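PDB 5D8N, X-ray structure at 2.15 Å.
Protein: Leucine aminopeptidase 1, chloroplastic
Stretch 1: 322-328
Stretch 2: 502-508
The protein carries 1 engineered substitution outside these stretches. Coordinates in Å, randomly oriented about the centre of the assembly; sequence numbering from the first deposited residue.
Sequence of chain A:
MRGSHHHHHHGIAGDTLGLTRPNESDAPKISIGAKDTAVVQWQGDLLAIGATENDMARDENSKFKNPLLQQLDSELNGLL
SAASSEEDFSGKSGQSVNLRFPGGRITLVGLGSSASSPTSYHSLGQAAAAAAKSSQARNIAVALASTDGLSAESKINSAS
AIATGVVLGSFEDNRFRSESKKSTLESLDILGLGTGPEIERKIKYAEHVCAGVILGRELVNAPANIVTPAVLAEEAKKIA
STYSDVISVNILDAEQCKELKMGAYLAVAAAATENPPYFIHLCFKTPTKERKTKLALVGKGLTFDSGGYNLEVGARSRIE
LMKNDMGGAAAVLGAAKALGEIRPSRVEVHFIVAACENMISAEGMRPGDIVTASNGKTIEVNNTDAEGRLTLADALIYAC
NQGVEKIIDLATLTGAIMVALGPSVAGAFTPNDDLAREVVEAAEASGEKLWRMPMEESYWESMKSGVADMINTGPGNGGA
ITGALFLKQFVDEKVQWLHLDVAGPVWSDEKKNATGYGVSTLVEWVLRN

Stretch 1 (322-328) MKNDMGG
Stretch 2 (502-508) VAGPVWS

How do the two backbones approach each other? Stretch 1 runs as a loop from Met322, folds through a type II beta turn from Asn324 to Gly327 and passes into a helix at Gly327 and Gly328, with Met326 as the N-cap. Stretch 2 makes a type I beta turn from Gly504 to Trp507, closed by a weak hydrogen bond of 3.4 Å from Trp507 N to Gly504 O, and enters a strand at Trp507. The register runs in reverse: Asn324 CA lies 5.6 Å from Trp507 CA, and Gly327 CA lies 5.6 Å from Val506 CA. Together the stretches bury 340 Å², both sides summed.

What does the start of stretch 1 contribute? Met322 (phi/psi -93/102) points its CA-to-CB bond away and makes no contact. Lys323 (-108/15) points its own toward stretch 2 and lies over one face of the Trp507 indole: Lys323 CB is 3.6 Å from the centroid of the six-membered ring and 8° off the ring normal, a CH-pi contact. Rotamers m, t, p, t carry the lysine chain along the ring, bringing Lys323 NZ to 3.5 Å from Trp507 CH2, while the amine itself is hydrogen-bonded elsewhere in the structure. The backbone joins in, with Lys323 O 3.5 Å from Trp507 CE3. Trp507 (-132/134) presents this surface with chi1 t and chi2 -100°. A long aliphatic chain ending in an amine suits the site, since its methylenes can cover a broad aromatic face while the charge stays at a partly exposed position.

Where is the polar link? Asn324 (-94/-2) sets its CA-to-CB bond sideways, and chi1 p with chi2 10° directs its amide so that Asn324 ND2 donates to Ala503 O at 3.0 Å, with an N-H...O angle of 159°. This is the one hydrogen bond between the stretches, and it satisfies a carbonyl on the buried Ala503 (-46/-41). Ala503 CB lies 4.0 Å from Asn324 ND2, so the alanine methyl packs beside the amide. Closer to the backbone, Asn324 CB packs 3.4 Å from Val506 CG2, so the same short side chain offers both a nonpolar contact and a donor.

How does the turn lead into the closely packed end? Asp325 (-47/136) and Met326 (73/8) both point their CA-to-CB bonds away, leaving the contact to the residues around them; the positive phi of Met326 belongs to the type II turn, which Gly327 N closes on Asn324 O at 3.1 Å. Gly327 (-56/-35) then lets Val506 come near: Gly327 CA is 4.0 Å from Val506 CG1, and an ideal CB on Gly327 would clash with that methyl at 2.7 Å. Val506 (-71/-18), chi1 m, points toward stretch 1; its CG1 makes the nearest approach to Gly327, while Val506 CG2 packs on Asn324 CB and also lies 4.5 Å from Gly327 CA. Val502, also chi1 m, likewise directs its CA-to-CB bond toward stretch 1 but stops short of contact, Val502 CG2 coming no nearer than 4.6 Å, to Gly328 N. Gly328 (-71/-52) carries the helix onward.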

ATOM      1  N   MET A 322     -17.095  -3.775  -7.612  1.00108.60           N
ATOM      2  CA  MET A 322     -18.215  -4.435  -6.935  1.00 99.88           C
ATOM      3  C   MET A 322     -19.548  -4.126  -7.629  1.00 90.35           C
ATOM      4  O   MET A 322     -20.146  -3.056  -7.447  1.00 85.87           O
ATOM      5  CB  MET A 322     -18.264  -4.026  -5.456  1.00101.18           C
ATOM      6  CG  MET A 322     -19.611  -4.225  -4.774  1.00112.14           C
ATOM      7  SD  MET A 322     -19.908  -3.296  -3.251  1.00122.28           S
ATOM      8  CE  MET A 322     -20.071  -1.608  -3.844  1.00117.98           C
ATOM      9  N   LYS A 323     -20.016  -5.097  -8.406  1.00 78.54           N
ATOM     10  CA  LYS A 323     -21.249  -4.971  -9.182  1.00 77.04           C
ATOM     11  C   LYS A 323     -22.380  -5.815  -8.599  1.00 58.53           C
ATOM     12  O   LYS A 323     -23.479  -5.884  -9.154  1.00 51.28           O
ATOM     13  CB  LYS A 323     -20.942  -5.350 -10.632  1.00 85.00           C
ATOM     14  CG  LYS A 323     -19.905  -4.425 -11.265  1.00 77.26           C
ATOM     15  CD  LYS A 323     -19.937  -4.459 -12.778  1.00 77.42           C
ATOM     16  CE  LYS A 323     -21.177  -3.746 -13.297  1.00 77.72           C
ATOM     17  NZ  LYS A 323     -21.339  -3.981 -14.762  1.00 57.28           N
ATOM     18  N   ASN A 324     -22.157  -6.239  -7.359  1.00 48.46           N
ATOM     19  CA  ASN A 324     -23.071  -7.106  -6.651  1.00 49.26           C
ATOM     20  C   ASN A 324     -24.083  -6.378  -5.772  1.00 47.47           C
ATOM     21  O   ASN A 324     -24.871  -7.038  -5.089  1.00 46.26           O
ATOM     22  CB  ASN A 324     -22.258  -8.126  -5.843  1.00 50.04           C
ATOM     23  CG  ASN A 324     -21.446  -7.491  -4.734  1.00 52.20           C
ATOM     24  OD1 ASN A 324     -21.617  -6.307  -4.430  1.00 54.71           O
ATOM     25  ND2 ASN A 324     -20.575  -8.286  -4.105  1.00 47.32           N
ATOM     26  N   ASP A 325     -24.005  -5.047  -5.714  1.00 50.53           N
ATOM     27  CA  ASP A 325     -24.931  -4.228  -4.911  1.00 50.94           C
ATOM     28  C   ASP A 325     -26.354  -4.701  -5.188  1.00 41.55           C
ATOM     29  O   ASP A 325     -26.696  -5.001  -6.342  1.00 36.79           O
ATOM     30  CB  ASP A 325     -24.873  -2.739  -5.298  1.00 51.51           C
ATOM     31  CG  ASP A 325     -23.667  -2.023  -4.702  1.00 63.67           C
ATOM     32  OD1 ASP A 325     -22.961  -2.652  -3.870  1.00 73.81           O
ATOM     33  OD2 ASP A 325     -23.439  -0.837  -5.075  1.00 55.46           O
ATOM     34  N   MET A 326     -27.130  -4.837  -4.118  1.00 29.74           N
ATOM     35  CA  MET A 326     -28.556  -5.105  -4.235  1.00 30.47           C
ATOM     36  C   MET A 326     -28.903  -6.536  -4.672  1.00 26.62           C
ATOM     37  O   MET A 326     -30.049  -6.823  -4.986  1.00 26.58           O
ATOM     38  CB  MET A 326     -29.145  -4.097  -5.228  1.00 34.72           C
ATOM     39  CG  MET A 326     -30.308  -3.264  -4.735  1.00 35.71           C
ATOM     40  SD  MET A 326     -30.930  -2.702  -6.327  1.00 47.92           S
ATOM     41  CE  MET A 326     -31.351  -4.237  -7.117  1.00 48.84           C
ATOM     42  N   GLY A 327     -27.930  -7.432  -4.747  1.00 22.64           N
ATOM     43  CA  GLY A 327     -28.215  -8.814  -5.121  1.00 23.14           C
ATOM     44  C   GLY A 327     -29.250  -9.483  -4.228  1.00 21.00           C
ATOM     45  O   GLY A 327     -30.016 -10.341  -4.671  1.00 20.59           O
ATOM     46  N   GLY A 328     -29.223  -9.115  -2.953  1.00 18.67           N
ATOM     47  CA  GLY A 328     -30.091  -9.705  -1.959  1.00 19.15           C
ATOM     48  C   GLY A 328     -31.517  -9.246  -2.195  1.00 19.03           C
ATOM     49  O   GLY A 328     -32.445 -10.059  -2.244  1.00 20.27           O
ATOM     50  N   VAL A 502     -24.256 -13.632   0.116  1.00 18.11           N
ATOM     51  CA  VAL A 502     -24.265 -13.940  -1.315  1.00 17.50           C
ATOM     52  C   VAL A 502     -23.379 -12.983  -2.125  1.00 19.38           C
ATOM     53  O   VAL A 502     -23.549 -12.840  -3.326  1.00 19.40           O
ATOM     54  CB  VAL A 502     -25.695 -13.860  -1.893  1.00 18.14           C
ATOM     55  CG1 VAL A 502     -26.604 -14.881  -1.227  1.00 20.62           C
ATOM     56  CG2 VAL A 502     -26.313 -12.481  -1.738  1.00 17.81           C
ATOM     57  N   ALA A 503     -22.404 -12.363  -1.478  1.00 19.50           N
ATOM     58  CA  ALA A 503     -21.469 -11.488  -2.164  1.00 21.46           C
ATOM     59  C   ALA A 503     -20.906 -12.061  -3.454  1.00 23.14           C
ATOM     60  O   ALA A 503     -20.732 -11.315  -4.418  1.00 24.92           O
ATOM     61  CB  ALA A 503     -20.330 -11.079  -1.243  1.00 20.48           C
ATOM     62  N   GLY A 504     -20.565 -13.346  -3.470  1.00 20.30           N
ATOM     63  CA  GLY A 504     -19.994 -13.942  -4.682  1.00 20.11           C
ATOM     64  C   GLY A 504     -21.035 -14.208  -5.744  1.00 19.74           C
ATOM     65  O   GLY A 504     -20.917 -13.710  -6.858  1.00 19.55           O
ATOM     66  N   PRO A 505     -21.963 -15.144  -5.485  1.00 18.84           N
ATOM     67  CA  PRO A 505     -22.635 -15.704  -6.663  1.00 19.63           C
ATOM     68  C   PRO A 505     -23.706 -14.843  -7.334  1.00 18.85           C
ATOM     69  O   PRO A 505     -24.203 -15.238  -8.401  1.00 18.35           O
ATOM     70  CB  PRO A 505     -23.235 -17.016  -6.154  1.00 19.22           C
ATOM     71  CG  PRO A 505     -23.217 -16.936  -4.672  1.00 18.01           C
ATOM     72  CD  PRO A 505     -22.130 -15.984  -4.288  1.00 18.28           C
ATOM     73  N   VAL A 506     -23.988 -13.672  -6.774  1.00 17.83           N
ATOM     74  CA  VAL A 506     -24.962 -12.790  -7.405  1.00 19.14           C
ATOM     75  C   VAL A 506     -24.456 -12.171  -8.709  1.00 17.61           C
ATOM     76  O   VAL A 506     -25.212 -11.546  -9.417  1.00 17.20           O
ATOM     77  CB  VAL A 506     -25.474 -11.674  -6.474  1.00 18.80           C
ATOM     78  CG1 VAL A 506     -26.195 -12.246  -5.266  1.00 18.41           C
ATOM     79  CG2 VAL A 506     -24.330 -10.806  -6.019  1.00 19.85           C
ATOM     80  N   TRP A 507     -23.155 -12.196  -8.921  1.00 17.66           N
ATOM     81  CA  TRP A 507     -22.572 -11.555 -10.067  1.00 21.12           C
ATOM     82  C   TRP A 507     -21.614 -12.517 -10.715  1.00 23.50           C
ATOM     83  O   TRP A 507     -20.787 -13.095 -10.026  1.00 25.81           O
ATOM     84  CB  TRP A 507     -21.820 -10.278  -9.667  1.00 24.61           C
ATOM     85  CG  TRP A 507     -21.229  -9.563 -10.818  1.00 27.45           C
ATOM     86  CD1 TRP A 507     -19.914  -9.580 -11.246  1.00 29.28           C
ATOM     87  CD2 TRP A 507     -21.950  -8.760 -11.740  1.00 28.67           C
ATOM     88  NE1 TRP A 507     -19.812  -8.891 -12.432  1.00 34.02           N
ATOM     89  CE2 TRP A 507     -21.048  -8.389 -12.755  1.00 31.86           C
ATOM     90  CE3 TRP A 507     -23.240  -8.236 -11.752  1.00 30.41           C
ATOM     91  CZ2 TRP A 507     -21.413  -7.550 -13.779  1.00 36.87           C
ATOM     92  CZ3 TRP A 507     -23.609  -7.407 -12.782  1.00 38.27           C
ATOM     93  CH2 TRP A 507     -22.715  -7.107 -13.803  1.00 41.09           C
ATOM     94  N   SER A 508     -21.689 -12.630 -12.036  1.00 22.20           N
ATOM     95  CA  SER A 508     -20.772 -13.489 -12.792  1.00 26.48           C
ATOM     96  C   SER A 508     -19.727 -12.698 -13.552  1.00 28.54           C
ATOM     97  O   SER A 508     -20.086 -11.944 -14.449  1.00 28.49           O
ATOM     98  CB  SER A 508     -21.535 -14.277 -13.856  1.00 29.48           C
ATOM     99  OG  SER A 508     -20.576 -14.832 -14.748  1.00 31.84           O
TER